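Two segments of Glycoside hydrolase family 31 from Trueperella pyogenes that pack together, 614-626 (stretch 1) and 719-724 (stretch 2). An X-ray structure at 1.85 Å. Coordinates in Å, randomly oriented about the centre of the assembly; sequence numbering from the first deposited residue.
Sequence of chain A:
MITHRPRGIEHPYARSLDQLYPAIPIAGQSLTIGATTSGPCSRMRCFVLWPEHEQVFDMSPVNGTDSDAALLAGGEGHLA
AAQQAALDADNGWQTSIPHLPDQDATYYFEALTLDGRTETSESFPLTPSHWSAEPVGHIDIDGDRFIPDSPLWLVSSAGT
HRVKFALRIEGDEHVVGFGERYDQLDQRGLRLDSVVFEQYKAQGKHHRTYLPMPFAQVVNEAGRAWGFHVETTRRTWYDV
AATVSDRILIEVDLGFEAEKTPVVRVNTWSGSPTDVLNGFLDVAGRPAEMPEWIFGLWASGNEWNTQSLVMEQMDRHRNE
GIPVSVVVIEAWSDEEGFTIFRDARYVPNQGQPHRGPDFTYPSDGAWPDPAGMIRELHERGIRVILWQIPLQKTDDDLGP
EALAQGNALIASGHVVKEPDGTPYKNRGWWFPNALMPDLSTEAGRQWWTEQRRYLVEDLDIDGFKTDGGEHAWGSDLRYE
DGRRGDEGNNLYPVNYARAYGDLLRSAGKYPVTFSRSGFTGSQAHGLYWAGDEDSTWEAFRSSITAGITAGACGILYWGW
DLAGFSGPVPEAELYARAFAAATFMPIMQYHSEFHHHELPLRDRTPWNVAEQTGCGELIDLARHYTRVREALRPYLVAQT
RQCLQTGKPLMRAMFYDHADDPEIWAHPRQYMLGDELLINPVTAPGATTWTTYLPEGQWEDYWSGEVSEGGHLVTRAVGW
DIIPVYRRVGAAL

Stretch 1 (614-626) GCGELIDLARHYT
Stretch 2 719-724: GWDIIP

Stretch 1 begins with three loop residues, Gly-614 to Gly-616, and then becomes a helix that runs through Thr-626 and continues later in the chain. Gly-614 closes a preceding helix in a Schellman motif, with phi/psi 64/22. Cys-615 is extended at -112/85. Gly-616 is at -62/-33 and Glu-617 at -60/-14. Leu-618 to Thr-626 hold helical angles, with phi -55 to -72 and psi -30 to -55. The regular i to i+4 backbone bonds run from Leu-621 N to Glu-617 O (2.9 Å) through Thr-626 N to Ala-622 O (2.8 Å).

Stretch 2 has no regular helix or strand. Gly-719 to Ile-722 form a type I beta turn, with Trp-720 at -66/-21 and Asp-721 at -80/3. Ile-722 N to Gly-719 O, 3.0 Å, closes it. Ile-722 and Ile-723 are then extended, near -120/135. In register, Leu-621 lies beside Asp-721, with their CA atoms 6.7 Å apart. The contact buries 360 Å², both sides summed.

Two hydrogen bonds join the stretches, and both end on backbone carbonyls of the turn. Adjacent helix residues thus bind successive carbonyls. Tyr-625 OH donates to Trp-720 O at 2.8 Å. The Tyr-625 side chain (chi1 -75°, m; chi2 -64°) leaves its CA sideways, but its end comes nearer the turn. His-624 NE2 donates to Asp-721 O at 3.1 Å, with an angle of 141° at the hydrogen. This carbonyl meets the His-624 ring at its edge, near the ring plane; chi1 is 165° (t) and chi2 67°. Tyr-625 OH also lies 3.1 Å from Ile-722 N, but the angle is too poor for a hydrogen bond; that N is already bonded within the turn.

Apolar contacts accompany these bonds. Leu-621 points toward the turn, with chi1 -139° between wells and chi2 65° (p). Its CD2 lies 3.9 Å from Trp-720 CB. Its CD1 makes a van der Waals approach to Asp-721 N, 4.0 Å. The CA-to-CB bond of Trp-720 (chi1 -70°, m; chi2 11°) is sideways; its indole reaches Leu-618 and Cys-615. Leu-618 CD2 is 4.2 Å from Trp-720 CZ3. Leu-618 is m, t. At Ile-723 (t, t), CG2 lies 4.2 Å from Tyr-625 CE1.

One sulfur-aromatic contact is present. Cys-615 (chi1 -177°, t) places SG 3.9 Å from Trp-720 CZ3. The sulfur is at the ring edge, 5.2 Å from the six-membered ring centroid and 76° off the normal.

A salt bridge within stretch 1 lies away from the contact: Arg-623 NH1 to Asp-620 OD1, 2.6 Å. Asp-721 (chi1 55°, p) forms no salt bridge across the contact; the end of its side chain leads away from the helix.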

ATOM      1  N   GLY A 614       6.910  25.592 -20.209  1.00 28.77           N
ATOM      2  CA  GLY A 614       7.659  26.753 -20.670  1.00 29.77           C
ATOM      3  C   GLY A 614       8.685  27.255 -19.662  1.00 29.67           C
ATOM      4  O   GLY A 614       9.070  28.408 -19.735  1.00 30.51           O
ATOM      5  N   CYS A 615       9.124  26.409 -18.720  1.00 28.52           N
ATOM      6  CA  CYS A 615      10.030  26.848 -17.659  1.00 28.35           C
ATOM      7  C   CYS A 615      11.391  26.202 -17.825  1.00 27.94           C
ATOM      8  O   CYS A 615      11.698  25.164 -17.217  1.00 27.76           O
ATOM      9  CB  CYS A 615       9.457  26.556 -16.272  1.00 28.49           C
ATOM     10  SG  CYS A 615      10.538  27.165 -14.958  1.00 29.24           S
ATOM     11  N   GLY A 616      12.207  26.834 -18.659  1.00 28.25           N
ATOM     12  CA  GLY A 616      13.489  26.269 -19.056  1.00 28.67           C
ATOM     13  C   GLY A 616      14.449  26.075 -17.894  1.00 28.47           C
ATOM     14  O   GLY A 616      15.199  25.114 -17.890  1.00 28.42           O
ATOM     15  N   GLU A 617      14.400  26.954 -16.892  1.00 29.39           N
ATOM     16  CA  GLU A 617      15.266  26.814 -15.702  1.00 30.20           C
ATOM     17  C   GLU A 617      15.083  25.496 -14.879  1.00 27.83           C
ATOM     18  O   GLU A 617      15.944  25.160 -14.051  1.00 27.11           O
ATOM     19  CB  GLU A 617      15.159  28.046 -14.794  1.00 33.00           C
ATOM     20  CG  GLU A 617      13.840  28.200 -14.056  1.00 35.23           C
ATOM     21  CD  GLU A 617      13.566  29.636 -13.581  1.00 39.08           C
ATOM     22  OE1 GLU A 617      14.523  30.353 -13.237  1.00 42.92           O
ATOM     23  OE2 GLU A 617      12.386  30.065 -13.566  1.00 42.27           O
ATOM     24  N   LEU A 618      14.003  24.742 -15.105  1.00 25.54           N
ATOM     25  CA  LEU A 618      13.850  23.456 -14.418  1.00 24.24           C
ATOM     26  C   LEU A 618      14.968  22.459 -14.710  1.00 23.59           C
ATOM     27  O   LEU A 618      15.264  21.614 -13.862  1.00 22.60           O
ATOM     28  CB  LEU A 618      12.507  22.796 -14.737  1.00 23.84           C
ATOM     29  CG  LEU A 618      11.237  23.471 -14.220  1.00 24.38           C
ATOM     30  CD1 LEU A 618      10.060  22.567 -14.547  1.00 24.04           C
ATOM     31  CD2 LEU A 618      11.323  23.730 -12.718  1.00 24.39           C
ATOM     32  N   ILE A 619      15.576  22.529 -15.896  1.00 23.54           N
ATOM     33  CA  ILE A 619      16.680  21.604 -16.207  1.00 24.03           C
ATOM     34  C   ILE A 619      17.900  21.969 -15.334  1.00 23.67           C
ATOM     35  O   ILE A 619      18.468  21.091 -14.690  1.00 22.66           O
ATOM     36  CB  ILE A 619      17.021  21.534 -17.718  1.00 24.68           C
ATOM     37  CG1 ILE A 619      15.766  21.191 -18.543  1.00 24.79           C
ATOM     38  CG2 ILE A 619      18.061  20.454 -17.968  1.00 25.00           C
ATOM     39  CD1 ILE A 619      15.994  21.188 -20.035  1.00 25.46           C
ATOM     40  N   ASP A 620      18.246  23.256 -15.272  1.00 24.36           N
ATOM     41  CA  ASP A 620      19.335  23.731 -14.387  1.00 25.10           C
ATOM     42  C   ASP A 620      19.040  23.399 -12.923  1.00 24.71           C
ATOM     43  O   ASP A 620      19.935  23.005 -12.185  1.00 23.90           O
ATOM     44  CB  ASP A 620      19.566  25.247 -14.513  1.00 26.50           C
ATOM     45  CG  ASP A 620      20.441  25.635 -15.714  1.00 28.02           C
ATOM     46  OD1 ASP A 620      21.002  24.782 -16.454  1.00 27.67           O
ATOM     47  OD2 ASP A 620      20.601  26.859 -15.920  1.00 31.09           O
ATOM     48  N   LEU A 621      17.778  23.541 -12.508  1.00 24.84           N
ATOM     49  CA  LEU A 621      17.390  23.168 -11.136  1.00 25.36           C
ATOM     50  C   LEU A 621      17.602  21.684 -10.851  1.00 23.64           C
ATOM     51  O   LEU A 621      18.083  21.334  -9.783  1.00 22.97           O
ATOM     52  CB  LEU A 621      15.933  23.538 -10.848  1.00 26.75           C
ATOM     53  CG  LEU A 621      15.681  24.127  -9.470  1.00 28.96           C
ATOM     54  CD1 LEU A 621      16.402  25.491  -9.325  1.00 30.17           C
ATOM     55  CD2 LEU A 621      14.185  24.289  -9.202  1.00 28.68           C
ATOM     56  N   ALA A 622      17.233  20.821 -11.791  1.00 22.72           N
ATOM     57  CA  ALA A 622      17.455  19.395 -11.631  1.00 22.66           C
ATOM     58  C   ALA A 622      18.951  19.050 -11.581  1.00 23.14           C
ATOM     59  O   ALA A 622      19.358  18.195 -10.788  1.00 22.70           O
ATOM     60  CB  ALA A 622      16.766  18.616 -12.731  1.00 22.32           C
ATOM     61  N   ARG A 623      19.760  19.735 -12.401  1.00 23.73           N
ATOM     62  CA  ARG A 623      21.222  19.605 -12.328  1.00 24.74           C
ATOM     63  C   ARG A 623      21.718  19.938 -10.924  1.00 24.42           C
ATOM     64  O   ARG A 623      22.458  19.155 -10.323  1.00 23.70           O
ATOM     65  CB  ARG A 623      21.935  20.511 -13.366  1.00 26.23           C
ATOM     66  CG  ARG A 623      22.195  19.882 -14.728  1.00 27.58           C
ATOM     67  CD  ARG A 623      23.106  20.749 -15.620  1.00 28.61           C
ATOM     68  NE  ARG A 623      22.348  21.794 -16.323  1.00 30.01           N
ATOM     69  CZ  ARG A 623      21.651  21.633 -17.453  1.00 31.27           C
ATOM     70  NH1 ARG A 623      21.003  22.669 -17.989  1.00 33.50           N
ATOM     71  NH2 ARG A 623      21.588  20.466 -18.078  1.00 31.69           N
ATOM     72  N   HIS A 624      21.294  21.102 -10.417  1.00 24.53           N
ATOM     73  CA  HIS A 624      21.655  21.587  -9.074  1.00 25.23           C
ATOM     74  C   HIS A 624      21.298  20.581  -7.973  1.00 23.75           C
ATOM     75  O   HIS A 624      22.157  20.176  -7.183  1.00 22.90           O
ATOM     76  CB  HIS A 624      20.983  22.957  -8.833  1.00 26.83           C
ATOM     77  CG  HIS A 624      20.974  23.415  -7.409  1.00 28.26           C
ATOM     78  ND1 HIS A 624      22.119  23.749  -6.721  1.00 29.41           N
ATOM     79  CD2 HIS A 624      19.945  23.643  -6.559  1.00 29.00           C
ATOM     80  CE1 HIS A 624      21.803  24.130  -5.495  1.00 30.11           C
ATOM     81  NE2 HIS A 624      20.486  24.082  -5.373  1.00 29.76           N
ATOM     82  N   TYR A 625      20.037  20.174  -7.916  1.00 22.57           N
ATOM     83  CA  TYR A 625      19.621  19.228  -6.878  1.00 21.92           C
ATOM     84  C   TYR A 625      20.206  17.820  -7.061  1.00 21.67           C
ATOM     85  O   TYR A 625      20.447  17.132  -6.054  1.00 21.38           O
ATOM     86  CB  TYR A 625      18.096  19.215  -6.722  1.00 21.42           C
ATOM     87  CG  TYR A 625      17.598  20.457  -5.997  1.00 21.75           C
ATOM     88  CD1 TYR A 625      17.961  20.706  -4.653  1.00 22.19           C
ATOM     89  CD2 TYR A 625      16.784  21.375  -6.635  1.00 22.01           C
ATOM     90  CE1 TYR A 625      17.501  21.831  -3.969  1.00 22.47           C
ATOM     91  CE2 TYR A 625      16.330  22.512  -5.968  1.00 22.65           C
ATOM     92  CZ  TYR A 625      16.709  22.753  -4.647  1.00 22.75           C
ATOM     93  OH  TYR A 625      16.233  23.884  -3.996  1.00 24.12           O
ATOM     94  N   THR A 626      20.470  17.395  -8.296  1.00 21.61           N
ATOM     95  CA  THR A 626      21.114  16.090  -8.491  1.00 22.37           C
ATOM     96  C   THR A 626      22.585  16.146  -8.060  1.00 23.18           C
ATOM     97  O   THR A 626      23.076  15.169  -7.502  1.00 22.90           O
ATOM     98  CB  THR A 626      20.854  15.461  -9.879  1.00 22.69           C
ATOM     99  OG1 THR A 626      19.438  15.377 -10.115  1.00 22.56           O
ATOM    100  CG2 THR A 626      21.363  14.046  -9.942  1.00 23.01           C
ATOM    101  N   GLY A 719      14.092  30.984  -2.561  1.00 28.01           N
ATOM    102  CA  GLY A 719      14.145  30.867  -4.016  1.00 27.91           C
ATOM    103  C   GLY A 719      14.059  29.380  -4.382  1.00 27.31           C
ATOM    104  O   GLY A 719      14.230  28.506  -3.523  1.00 25.63           O
ATOM    105  N   TRP A 720      13.837  29.074  -5.652  1.00 27.08           N
ATOM    106  CA  TRP A 720      13.649  27.668  -6.045  1.00 26.91           C
ATOM    107  C   TRP A 720      14.909  26.816  -5.859  1.00 26.65           C
ATOM    108  O   TRP A 720      14.818  25.599  -5.741  1.00 26.32           O
ATOM    109  CB  TRP A 720      13.149  27.588  -7.483  1.00 27.24           C
ATOM    110  CG  TRP A 720      11.734  28.081  -7.682  1.00 27.47           C
ATOM    111  CD1 TRP A 720      10.946  28.761  -6.789  1.00 28.16           C
ATOM    112  CD2 TRP A 720      10.958  27.939  -8.872  1.00 27.60           C
ATOM    113  NE1 TRP A 720       9.739  29.060  -7.364  1.00 28.77           N
ATOM    114  CE2 TRP A 720       9.718  28.561  -8.641  1.00 28.41           C
ATOM    115  CE3 TRP A 720      11.207  27.358 -10.126  1.00 27.85           C
ATOM    116  CZ2 TRP A 720       8.700  28.605  -9.616  1.00 28.86           C
ATOM    117  CZ3 TRP A 720      10.185  27.395 -11.097  1.00 27.99           C
ATOM    118  CH2 TRP A 720       8.948  28.014 -10.821  1.00 28.41           C
ATOM    119  N   ASP A 721      16.075  27.457  -5.811  1.00 27.37           N
ATOM    120  CA  ASP A 721      17.346  26.789  -5.520  1.00 27.85           C
ATOM    121  C   ASP A 721      17.605  26.521  -4.035  1.00 26.98           C
ATOM    122  O   ASP A 721      18.662  25.997  -3.696  1.00 26.59           O
ATOM    123  CB  ASP A 721      18.532  27.543  -6.146  1.00 30.41           C
ATOM    124  CG  ASP A 721      18.604  28.985  -5.746  1.00 32.49           C
ATOM    125  OD1 ASP A 721      17.686  29.535  -5.106  1.00 33.69           O
ATOM    126  OD2 ASP A 721      19.594  29.616  -6.123  1.00 37.26           O
ATOM    127  N   ILE A 722      16.651  26.857  -3.162  1.00 25.80           N
ATOM    128  CA  ILE A 722      16.733  26.575  -1.712  1.00 24.72           C
ATOM    129  C   ILE A 722      15.563  25.689  -1.268  1.00 23.58           C
ATOM    130  O   ILE A 722      14.433  25.932  -1.649  1.00 22.90           O
ATOM    131  CB  ILE A 722      16.630  27.889  -0.894  1.00 25.22           C
ATOM    132  CG1 ILE A 722      17.723  28.889  -1.327  1.00 26.03           C
ATOM    133  CG2 ILE A 722      16.647  27.646   0.614  1.00 25.10           C
ATOM    134  CD1 ILE A 722      19.135  28.469  -0.999  1.00 26.30           C
ATOM    135  N   ILE A 723      15.866  24.692  -0.443  1.00 22.67           N
ATOM    136  CA  ILE A 723      14.895  24.057   0.443  1.00 22.44           C
ATOM    137  C   ILE A 723      15.500  24.211   1.849  1.00 22.75           C
ATOM    138  O   ILE A 723      16.669  23.913   2.022  1.00 22.71           O
ATOM    139  CB  ILE A 723      14.594  22.575   0.099  1.00 21.30           C
ATOM    140  CG1 ILE A 723      13.717  21.943   1.200  1.00 21.20           C
ATOM    141  CG2 ILE A 723      15.857  21.753  -0.143  1.00 21.27           C
ATOM    142  CD1 ILE A 723      13.330  20.494   0.952  1.00 20.42           C
ATOM    143  N   PRO A 724      14.711  24.685   2.842  1.00 22.74           N
ATOM    144  CA  PRO A 724      15.287  24.883   4.163  1.00 23.22           C
ATOM    145  C   PRO A 724      15.823  23.587   4.785  1.00 22.98           C
ATOM    146  O   PRO A 724      15.090  22.594   4.933  1.00 22.43           O
ATOM    147  CB  PRO A 724      14.131  25.475   4.976  1.00 23.28           C
ATOM    148  CG  PRO A 724      13.268  26.136   3.962  1.00 23.31           C
ATOM    149  CD  PRO A 724      13.356  25.254   2.753  1.00 22.84           C
TER